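Local structure of cleavage stimulation factor 77 (Encephalitozoon cuniculi, 2UY1) at residues Val215-Ser220 / His440-Ser445; Glu221-Ile226 / Glu230-Val235. The protein probably acts in 3'-end processing of pre-mRNA as a helical-repeat (HAT) scaffold of the suppressor of forked family, and may bind mRNA. All coordinates share one frame; numbering follows the deposited sequence.

Contact 1 (Val215-Ser220 / His440-Ser445)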
loop_
_atom_site.group_PDB
_atom_site.type_symbol
_atom_site.label_atom_id
_atom_site.label_comp_id
_atom_site.label_asym_id
_atom_site.label_seq_id
_atom_site.Cartn_x
_atom_site.Cartn_y
_atom_site.Cartn_z
ATOM N N VAL B 215 -15.285 -5.500 28.124
ATOM C CA VAL B 215 -15.477 -5.138 29.526
ATOM C C VAL B 215 -14.868 -6.184 30.457
ATOM O O VAL B 215 -14.261 -5.848 31.474
ATOM C CB VAL B 215 -16.969 -4.969 29.865
ATOM C CG1 VAL B 215 -17.531 -3.730 29.185
ATOM C CG2 VAL B 215 -17.749 -6.210 29.458
ATOM N N TYR B 216 -15.038 -7.452 30.099
ATOM C CA TYR B 216 -14.567 -8.570 30.923
ATOM C C TYR B 216 -13.060 -8.607 30.875
ATOM O O TYR B 216 -12.425 -8.874 31.891
ATOM C CB TYR B 216 -15.179 -9.901 30.439
ATOM C CG TYR B 216 -16.680 -9.889 30.518
ATOM C CD1 TYR B 216 -17.345 -10.325 31.676
ATOM C CD2 TYR B 216 -17.455 -9.360 29.465
ATOM C CE1 TYR B 216 -18.769 -10.260 31.781
ATOM C CE2 TYR B 216 -18.850 -9.294 29.563
ATOM C CZ TYR B 216 -19.485 -9.743 30.713
ATOM O OH TYR B 216 -20.864 -9.714 30.792
ATOM N N PHE B 217 -12.479 -8.361 29.704
ATOM C CA PHE B 217 -11.006 -8.263 29.599
ATOM C C PHE B 217 -10.466 -7.069 30.435
ATOM O O PHE B 217 -9.416 -7.201 31.047
ATOM C CB PHE B 217 -10.547 -8.179 28.128
ATOM C CG PHE B 217 -9.064 -7.752 27.948
ATOM C CD1 PHE B 217 -8.072 -8.707 27.820
ATOM C CD2 PHE B 217 -8.694 -6.373 27.940
ATOM C CE1 PHE B 217 -6.709 -8.320 27.628
ATOM C CE2 PHE B 217 -7.355 -5.956 27.807
ATOM C CZ PHE B 217 -6.342 -6.935 27.675
ATOM N N PHE B 218 -11.158 -5.910 30.420
ATOM C CA PHE B 218 -10.710 -4.730 31.204
ATOM C C PHE B 218 -10.565 -5.058 32.702
ATOM O O PHE B 218 -9.521 -4.808 33.322
ATOM C CB PHE B 218 -11.694 -3.555 31.152
ATOM C CG PHE B 218 -11.911 -2.930 29.793
ATOM C CD1 PHE B 218 -10.998 -3.056 28.733
ATOM C CD2 PHE B 218 -13.023 -2.121 29.614
ATOM C CE1 PHE B 218 -11.233 -2.437 27.480
ATOM C CE2 PHE B 218 -13.250 -1.500 28.391
ATOM C CZ PHE B 218 -12.362 -1.675 27.321
ATOM N N TYR B 219 -11.626 -5.621 33.274
ATOM C CA TYR B 219 -11.654 -6.050 34.689
ATOM C C TYR B 219 -10.689 -7.174 34.978
ATOM O O TYR B 219 -9.975 -7.148 35.995
ATOM C CB TYR B 219 -13.082 -6.459 35.101
ATOM C CG TYR B 219 -13.348 -6.469 36.608
ATOM C CD1 TYR B 219 -12.579 -5.703 37.474
ATOM C CD2 TYR B 219 -14.434 -7.155 37.141
ATOM C CE1 TYR B 219 -12.847 -5.650 38.832
ATOM C CE2 TYR B 219 -14.692 -7.159 38.514
ATOM C CZ TYR B 219 -13.922 -6.410 39.345
ATOM O OH TYR B 219 -14.181 -6.409 40.706
ATOM N N SER B 220 -10.660 -8.187 34.121
ATOM C CA SER B 220 -9.706 -9.279 34.303
ATOM C C SER B 220 -8.276 -8.719 34.460
ATOM O O SER B 220 -7.524 -9.117 35.369
ATOM C CB SER B 220 -9.792 -10.232 33.095
ATOM O OG SER B 220 -8.741 -11.209 33.132
ATOM N N HIS B 440 -6.554 -4.162 22.309
ATOM C CA HIS B 440 -6.141 -4.283 20.906
ATOM C C HIS B 440 -4.820 -4.944 20.725
ATOM O O HIS B 440 -4.648 -5.694 19.794
ATOM C CB HIS B 440 -6.269 -2.979 20.103
ATOM C CG HIS B 440 -7.687 -2.596 19.860
ATOM N ND1 HIS B 440 -8.538 -1.831 20.584
ATOM C CD2 HIS B 440 -8.425 -3.123 18.823
ATOM C CE1 HIS B 440 -9.742 -1.841 19.933
ATOM N NE2 HIS B 440 -9.657 -2.647 18.884
ATOM N N CYS B 441 -3.913 -4.745 21.664
ATOM C CA CYS B 441 -2.671 -5.514 21.734
ATOM C C CYS B 441 -2.894 -7.010 21.783
ATOM O O CYS B 441 -2.222 -7.739 21.096
ATOM C CB CYS B 441 -1.771 -5.054 22.888
ATOM S SG CYS B 441 -0.921 -3.451 22.619
ATOM N N PHE B 442 -3.848 -7.479 22.600
ATOM C CA PHE B 442 -4.119 -8.885 22.680
ATOM C C PHE B 442 -4.816 -9.296 21.397
ATOM O O PHE B 442 -4.392 -10.263 20.785
ATOM C CB PHE B 442 -4.981 -9.208 23.921
ATOM C CG PHE B 442 -4.193 -9.410 25.179
ATOM C CD1 PHE B 442 -3.965 -10.672 25.663
ATOM C CD2 PHE B 442 -3.708 -8.316 25.907
ATOM C CE1 PHE B 442 -3.227 -10.883 26.825
ATOM C CE2 PHE B 442 -2.969 -8.509 27.047
ATOM C CZ PHE B 442 -2.737 -9.819 27.513
ATOM N N LEU B 443 -5.884 -8.574 20.986
ATOM C CA LEU B 443 -6.552 -8.903 19.752
ATOM C C LEU B 443 -5.630 -9.033 18.544
ATOM O O LEU B 443 -5.799 -9.942 17.749
ATOM C CB LEU B 443 -7.624 -7.859 19.392
ATOM C CG LEU B 443 -8.440 -8.066 18.123
ATOM C CD1 LEU B 443 -9.236 -9.404 18.212
ATOM C CD2 LEU B 443 -9.450 -6.874 17.995
ATOM N N ASP B 444 -4.723 -8.081 18.358
ATOM C CA ASP B 444 -3.881 -8.147 17.162
ATOM C C ASP B 444 -3.001 -9.367 17.204
ATOM O O ASP B 444 -2.613 -9.901 16.180
ATOM C CB ASP B 444 -3.014 -6.911 17.044
ATOM C CG ASP B 444 -3.807 -5.688 16.726
ATOM O OD1 ASP B 444 -4.986 -5.763 16.252
ATOM O OD2 ASP B 444 -3.256 -4.630 16.998
ATOM N N SER B 445 -2.637 -9.769 18.413
ATOM C CA SER B 445 -1.729 -10.893 18.622
ATOM C C SER B 445 -2.435 -12.229 18.358
ATOM O O SER B 445 -1.792 -13.154 17.862
ATOM C CB SER B 445 -1.239 -10.878 20.058
ATOM O OG SER B 445 -0.297 -9.830 20.286
#
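Phe217 and Phe442 form a T-shaped (edge-to-face) aromatic pair between helix 213-225 and helix 434-446, and these two side chains supply nearly all of the buried surface. The Phe217 ring presents its CE1-CZ edge, while Phe442 offers a face. CE1 of Phe217 stands 3.5 Å above the plane of the Phe442 ring, displaced toward the rim; Phe217 CE1 and CZ each lie 3.5 Å from Phe442 CD2. With centroids 5.0 Å apart and planes inclined at 64°, the pair is tilted from a perpendicular T. Phe217 reaches across because its CG lies anti to the backbone N (chi1 167°), which carries the ring out from its helix toward the C-terminal one.

Packing is tight at this one point and loose around it. The backbones stay well apart, the nearest CA atoms, those of Phe217 and Phe442, being 9.8 Å from each other, and only about 100 Å² is buried. On helix 434-446 Asp444 is exposed, and Ser445 OG turns back on its own helix to donate to Cys441 O at 3.0 Å. The cluster extends further: Tyr251 meets the Phe217 ring, Phe247 and Val255 pack on Phe442, and an aromatic side chain of another protein chain joins Phe442 edge-to-face. No hydrogen bond or salt bridge crosses between the two segments, so the C-terminal helix is joined here to helix 213-225 through aromatic and van der Waals contact alone, within a buried, largely aromatic cluster that continues into the other chain.

Contact 2 (Glu221-Ile226 / Glu230-Val235)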
loop_
_atom_site.group_PDB
_atom_site.type_symbol
_atom_site.label_atom_id
_atom_site.label_comp_id
_atom_site.label_asym_id
_atom_site.label_seq_id
_atom_site.Cartn_x
_atom_site.Cartn_y
_atom_site.Cartn_z
ATOM N N GLU B 221 -7.925 -7.789 33.556
ATOM C CA GLU B 221 -6.584 -7.187 33.525
ATOM C C GLU B 221 -6.350 -6.367 34.771
ATOM O O GLU B 221 -5.329 -6.517 35.393
ATOM C CB GLU B 221 -6.350 -6.340 32.289
ATOM C CG GLU B 221 -6.034 -7.143 31.001
ATOM C CD GLU B 221 -4.781 -8.011 31.065
ATOM O OE1 GLU B 221 -3.646 -7.470 31.034
ATOM O OE2 GLU B 221 -4.920 -9.251 31.083
ATOM N N TYR B 222 -7.334 -5.561 35.161
ATOM C CA TYR B 222 -7.256 -4.826 36.420
ATOM C C TYR B 222 -7.008 -5.775 37.591
ATOM O O TYR B 222 -6.122 -5.550 38.417
ATOM C CB TYR B 222 -8.514 -4.004 36.660
ATOM C CG TYR B 222 -8.526 -3.460 38.058
ATOM C CD1 TYR B 222 -7.676 -2.408 38.418
ATOM C CD2 TYR B 222 -9.358 -4.010 39.036
ATOM C CE1 TYR B 222 -7.670 -1.891 39.728
ATOM C CE2 TYR B 222 -9.360 -3.498 40.338
ATOM C CZ TYR B 222 -8.513 -2.449 40.677
ATOM O OH TYR B 222 -8.498 -1.955 41.968
ATOM N N LEU B 223 -7.783 -6.850 37.639
ATOM C CA LEU B 223 -7.731 -7.801 38.744
ATOM C C LEU B 223 -6.397 -8.509 38.801
ATOM O O LEU B 223 -5.896 -8.760 39.896
ATOM C CB LEU B 223 -8.832 -8.842 38.603
ATOM C CG LEU B 223 -10.185 -8.375 39.140
ATOM C CD1 LEU B 223 -11.204 -9.459 38.807
ATOM C CD2 LEU B 223 -10.190 -8.012 40.652
ATOM N N ILE B 224 -5.825 -8.806 37.628
ATOM C CA ILE B 224 -4.517 -9.484 37.515
ATOM C C ILE B 224 -3.427 -8.557 38.077
ATOM O O ILE B 224 -2.503 -8.997 38.734
ATOM C CB ILE B 224 -4.219 -9.908 36.040
ATOM C CG1 ILE B 224 -5.130 -11.073 35.598
ATOM C CG2 ILE B 224 -2.748 -10.253 35.819
ATOM C CD1 ILE B 224 -4.795 -11.666 34.180
ATOM N N GLY B 225 -3.569 -7.265 37.853
ATOM C CA GLY B 225 -2.525 -6.308 38.217
ATOM C C GLY B 225 -2.537 -6.000 39.690
ATOM O O GLY B 225 -1.517 -5.573 40.246
ATOM N N ILE B 226 -3.688 -6.233 40.333
ATOM C CA ILE B 226 -3.772 -6.177 41.806
ATOM C C ILE B 226 -3.571 -7.487 42.517
ATOM O O ILE B 226 -3.735 -7.565 43.730
ATOM C CB ILE B 226 -5.038 -5.448 42.385
ATOM C CG1 ILE B 226 -6.359 -6.140 42.027
ATOM C CG2 ILE B 226 -4.990 -3.975 42.060
ATOM C CD1 ILE B 226 -7.561 -5.362 42.652
ATOM N N GLU B 230 -7.314 -15.211 40.442
ATOM C CA GLU B 230 -8.421 -16.136 40.669
ATOM C C GLU B 230 -9.786 -15.448 40.447
ATOM O O GLU B 230 -10.661 -16.010 39.786
ATOM C CB GLU B 230 -8.318 -16.780 42.062
ATOM C CG GLU B 230 -7.359 -17.957 42.108
ATOM C CD GLU B 230 -6.810 -18.227 43.519
ATOM O OE1 GLU B 230 -7.530 -18.848 44.355
ATOM O OE2 GLU B 230 -5.655 -17.823 43.794
ATOM N N LYS B 231 -9.958 -14.232 40.981
ATOM C CA LYS B 231 -11.178 -13.447 40.708
ATOM C C LYS B 231 -11.267 -13.101 39.221
ATOM O O LYS B 231 -12.340 -13.159 38.642
ATOM C CB LYS B 231 -11.273 -12.192 41.608
ATOM C CG LYS B 231 -12.639 -11.466 41.579
ATOM C CD LYS B 231 -12.808 -10.407 42.712
ATOM C CE LYS B 231 -13.870 -9.334 42.366
ATOM N NZ LYS B 231 -15.069 -9.794 41.483
ATOM N N ALA B 232 -10.133 -12.797 38.587
ATOM C CA ALA B 232 -10.125 -12.502 37.139
ATOM C C ALA B 232 -10.671 -13.668 36.300
ATOM O O ALA B 232 -11.424 -13.446 35.335
ATOM C CB ALA B 232 -8.711 -12.130 36.669
ATOM N N LYS B 233 -10.277 -14.902 36.660
ATOM C CA LYS B 233 -10.640 -16.113 35.882
ATOM C C LYS B 233 -12.123 -16.332 35.911
ATOM O O LYS B 233 -12.723 -16.771 34.944
ATOM C CB LYS B 233 -9.942 -17.365 36.450
ATOM C CG LYS B 233 -10.180 -18.677 35.629
ATOM C CD LYS B 233 -9.087 -19.712 35.940
ATOM C CE LYS B 233 -9.207 -21.009 35.148
ATOM N NZ LYS B 233 -7.892 -21.820 35.091
ATOM N N LYS B 234 -12.718 -16.009 37.049
ATOM C CA LYS B 234 -14.139 -16.139 37.224
ATOM C C LYS B 234 -14.884 -15.110 36.388
ATOM O O LYS B 234 -15.910 -15.444 35.785
ATOM C CB LYS B 234 -14.516 -16.090 38.724
ATOM C CG LYS B 234 -14.327 -17.456 39.426
ATOM C CD LYS B 234 -13.186 -17.513 40.457
ATOM C CE LYS B 234 -13.466 -18.571 41.569
ATOM N NZ LYS B 234 -12.214 -19.005 42.337
ATOM N N VAL B 235 -14.353 -13.876 36.338
ATOM C CA VAL B 235 -14.925 -12.767 35.492
ATOM C C VAL B 235 -14.918 -13.157 33.985
ATOM O O VAL B 235 -15.849 -12.830 33.257
ATOM C CB VAL B 235 -14.157 -11.404 35.680
ATOM C CG1 VAL B 235 -14.673 -10.321 34.717
ATOM C CG2 VAL B 235 -14.263 -10.887 37.107
#
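A helical hairpin of the TPR-like alpha-alpha repeat class holds this contact: helix 213-225 ends, a short turn follows, and helix 229-242 runs back beside it. The segment axes are almost antiparallel at 168° and approach to 8.2 Å, a close spacing consistent with the small side chain of Ala232. At the nearest point, Leu223 and Ala232 have their CA atoms 5.5 Å apart.

Leu223 supplies most of the surface that helix 213-225 contributes. Its CB sits against the methyl of Ala232, while the branch end goes past that methyl to the backbone. With CG anti to its own carbonyl carbon (chi1 -83°), CD1 is laid against the opposing main chain, 3.5 Å from Ala232 N, and it also meets Val235 CG2 at 3.8 Å. Lys231 CG lies 3.7 Å from Leu223 CD1, and Lys231 CD is more loosely placed, 4.1 Å from Leu223 CD2; the two side chains cross at a slant. Lys231 thus flanks the leucine with its methylene groups at the exposed border of the hairpin.

The side-chain contacts are all apolar, and no hydrogen bond joins the segments. Tyr222 stacks on His202 of helix 193-208, and His199 of that helix packs on Leu223, tying the hairpin to the preceding helix. In the next layer, Lys233 forms a salt bridge with Glu258, and Tyr251 of helix 247-255 touches Ile224. Outside the hairpin, Glu221 OE1 pairs with a basic side chain of another protein chain. Across the hairpin, Ile224 meets the same alanine as Leu223: its CG1 stands 3.9 Å from Ala232 CB.

Both contacts draw on helix 213-225, contact 1 through its N-terminal half and contact 2 through its C-terminal end, with centres about 12 Å apart. Contact 2 joins neighbours in sequence, across a single turn, and is nested within the long span closed by contact 1, whose segments have 219 residues between them. They also touch: Tyr219 CD2 packs 3.7 Å from Val235 CG2, and Ser220 O lies 3.5 Å from Ala232 CB. One helix therefore serves two levels of organisation, pairing with helix 229-242 in a local hairpin while receiving the distant helix 434-446, close to the centre of the chain and beside another protein chain.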